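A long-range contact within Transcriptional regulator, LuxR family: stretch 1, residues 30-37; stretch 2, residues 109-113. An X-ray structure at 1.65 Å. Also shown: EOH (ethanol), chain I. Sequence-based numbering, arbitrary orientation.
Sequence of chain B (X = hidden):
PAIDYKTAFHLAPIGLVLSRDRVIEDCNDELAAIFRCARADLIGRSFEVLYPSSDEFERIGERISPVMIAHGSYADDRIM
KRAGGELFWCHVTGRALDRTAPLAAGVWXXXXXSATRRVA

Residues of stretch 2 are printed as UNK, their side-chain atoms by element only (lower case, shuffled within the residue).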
# COMPACT_ATOMS: atom_id res chain seq x y z
N GLU B 30 3.16 -10.09 4.60
CA GLU B 30 4.04 -9.47 3.61
C GLU B 30 5.20 -8.72 4.26
O GLU B 30 6.34 -8.77 3.74
CB GLU B 30 3.26 -8.58 2.63
CG GLU B 30 4.09 -7.99 1.43
CD GLU B 30 4.77 -9.03 0.56
OE1 GLU B 30 4.22 -10.14 0.40
OE2 GLU B 30 5.85 -8.72 -0.00
N LEU B 31 4.92 -8.00 5.34
CA LEU B 31 6.01 -7.30 6.07
C LEU B 31 7.06 -8.30 6.55
O LEU B 31 8.28 -8.07 6.38
CB LEU B 31 5.48 -6.48 7.25
CG LEU B 31 6.65 -5.67 7.83
CD1 LEU B 31 6.96 -4.42 6.98
CD2 LEU B 31 6.42 -5.32 9.29
N ALA B 32 6.61 -9.41 7.12
CA ALA B 32 7.48 -10.51 7.55
C ALA B 32 8.34 -11.03 6.39
O ALA B 32 9.54 -11.26 6.54
CB ALA B 32 6.67 -11.64 8.15
N ALA B 33 7.70 -11.18 5.22
CA ALA B 33 8.38 -11.68 4.03
C ALA B 33 9.49 -10.72 3.63
O ALA B 33 10.63 -11.15 3.40
CB ALA B 33 7.38 -11.91 2.86
N ILE B 34 9.17 -9.42 3.60
CA ILE B 34 10.14 -8.42 3.17
C ILE B 34 11.37 -8.47 4.07
O ILE B 34 12.52 -8.44 3.59
CB ILE B 34 9.54 -7.00 3.18
CG1 ILE B 34 8.41 -6.85 2.14
CG2 ILE B 34 10.64 -5.95 2.98
CD1 ILE B 34 7.52 -5.61 2.35
N PHE B 35 11.12 -8.58 5.38
CA PHE B 35 12.21 -8.54 6.35
C PHE B 35 12.79 -9.91 6.73
O PHE B 35 13.60 -10.03 7.65
CB PHE B 35 11.82 -7.68 7.56
CG PHE B 35 11.80 -6.22 7.24
CD1 PHE B 35 12.98 -5.48 7.24
CD2 PHE B 35 10.62 -5.61 6.84
CE1 PHE B 35 12.97 -4.12 6.89
CE2 PHE B 35 10.59 -4.26 6.51
CZ PHE B 35 11.78 -3.52 6.52
N ARG B 36 12.38 -10.92 5.96
CA ARG B 36 12.88 -12.30 6.10
C ARG B 36 12.82 -12.84 7.52
O ARG B 36 13.80 -13.41 8.02
CB ARG B 36 14.32 -12.42 5.57
CG ARG B 36 14.58 -11.75 4.24
CD ARG B 36 13.87 -12.42 3.06
NE ARG B 36 14.38 -11.96 1.76
CZ ARG B 36 13.68 -11.25 0.87
NH1 ARG B 36 12.42 -10.91 1.11
NH2 ARG B 36 14.25 -10.90 -0.27
N CYS B 37 11.66 -12.69 8.16
CA CYS B 37 11.44 -13.22 9.51
C CYS B 37 9.99 -13.64 9.68
O CYS B 37 9.24 -13.65 8.70
CB CYS B 37 11.80 -12.17 10.54
SG CYS B 37 10.88 -10.64 10.34
N UNK B 109 3.16 1.66 5.52
CA UNK B 109 3.24 0.68 4.43
C UNK B 109 4.68 0.53 4.02
O UNK B 109 5.43 1.48 4.08
c UNK B 109 0.95 1.45 3.49
o UNK B 109 3.01 2.12 2.44
c UNK B 109 2.38 1.05 3.16
N UNK B 110 5.04 -0.67 3.55
CA UNK B 110 6.41 -0.96 3.13
C UNK B 110 6.34 -1.79 1.84
O UNK B 110 5.59 -2.74 1.79
c UNK B 110 6.15 -1.01 6.38
c UNK B 110 7.23 -1.14 5.52
c UNK B 110 8.58 0.10 7.09
c UNK B 110 7.08 -1.84 4.20
c UNK B 110 8.45 -0.60 5.88
c UNK B 110 6.30 -0.33 7.60
c UNK B 110 7.50 0.21 7.94
N UNK B 111 7.13 -1.44 0.83
CA UNK B 111 7.16 -2.23 -0.35
C UNK B 111 8.61 -2.41 -0.79
O UNK B 111 9.33 -1.44 -0.90
o UNK B 111 5.35 -0.42 -3.73
c UNK B 111 6.38 -2.32 -2.76
o UNK B 111 5.15 -2.34 -4.77
c UNK B 111 6.33 -1.56 -1.45
c UNK B 111 5.57 -1.65 -3.83
N UNK B 112 9.04 -3.66 -1.01
CA UNK B 112 10.41 -3.95 -1.45
C UNK B 112 10.56 -3.50 -2.89
O UNK B 112 9.74 -3.85 -3.77
c UNK B 112 10.67 -5.47 -1.33
o UNK B 112 12.44 -7.06 -1.23
o UNK B 112 12.96 -5.09 -1.99
c UNK B 112 12.14 -5.88 -1.51
N UNK B 113 11.61 -2.71 -3.13
CA UNK B 113 11.86 -2.21 -4.48
C UNK B 113 12.93 -3.01 -5.20
O UNK B 113 13.43 -2.58 -6.23
c UNK B 113 11.21 0.15 -3.67
c UNK B 113 11.72 1.55 -3.57
c UNK B 113 9.80 0.12 -4.31
c UNK B 113 12.20 -0.72 -4.45
C1 EOH I . 9.46 -9.72 0.10
C2 EOH I . 8.50 -10.08 -1.03
O EOH I . 10.68 -9.09 -0.27
O HOH W 1 7.16 -6.05 -0.99
O HOH W 2 13.45 -9.32 -2.55

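Position 109 carries three side-chain atoms: one carbon bonded to CA that bears one oxygen and one further carbon. Branching at CB with a single oxygen gives a beta-branched hydroxyl residue. The CA-to-CB bond points away from stretch 1, and the side chain comes no nearer to it than 8.1 Å, so nothing here is touched. The residue is Thr 109, its chi1 in the p well and its hydroxyl hydrogen-bonded elsewhere in the structure.

Position 110 has seven side-chain carbons, one linking carbon followed by a closed ring of six, with no oxygen on the ring. CA-to-CB points toward stretch 1, and ring carbons lie near the side chains of Leu 31 and Phe 35. A six-carbon ring without a hydroxyl identifies Phe 110, with chi1 at -64°. Its CD2 is 3.6 Å from CD1 of Leu 31, and its CD1 is 4.3 Å from CE2 of Phe 35. The second approach reaches the edge of the Phe 35 ring near its plane, so the two aromatic rings are not laid face to face. CD1 of Ile 34 lies 4.2 Å from CB of Phe 110 and 3.5 Å from its carbonyl O, packing on the start of the side chain and the adjoining backbone.

Position 111 shows three carbons in a row, the third carrying two oxygens: a carboxylate on a two-methylene arm. CA-to-CB points away, as alternation along a strand predicts, and the side chain stays 5.7 Å or more from stretch 1. This is Glu 111, extended with chi1 and chi2 both t; its contact is through backbone, CA lying 4.3 Å from CD1 of Ile 34.

Position 112 has two carbons, the second bearing two oxygens, one methylene shorter than the preceding carboxylate. CA-to-CB points toward stretch 1, where CB is 4.3 Å from CG2 of Ile 34. The residue is Asp 112. Its OD2 lies 4.4 Å from NH2 of Arg 36, too far for a salt bridge although the charges are opposite. Water 2 spans the gap, donating to OD2 of Asp 112 at 2.8 Å and accepting from NH2 of Arg 36 at 2.9 Å.

Position 113 holds four carbons, forked at the second, with no heteroatom. That is Leu 113, which lies beyond the strand and makes no contact with stretch 1.

The helix and strand axes approach to 8.9 Å at 44°, and 258 Å² is buried with no direct hydrogen bond between the stretches. Leu 31, Ile 34 and Phe 35 pack against Phe 110, while Ile 34 continues along the strand to Asp 112. The polar links are mediated: water 1 donates to OE2 of Glu 30 at 3.1 Å and accepts from backbone N of Asp 112 at 3.0 Å, complementing water 2. Ethanol, probably from the crystallisation liquor, accepts a hydrogen bond from NH1 of Arg 36 to its O at 2.9 Å, and that NH1 also donates to O of Ala 33 at 2.9 Å, anchoring the guanidinium to the helix's last turn.

Stretch 2, residues 109-113: TFEDL
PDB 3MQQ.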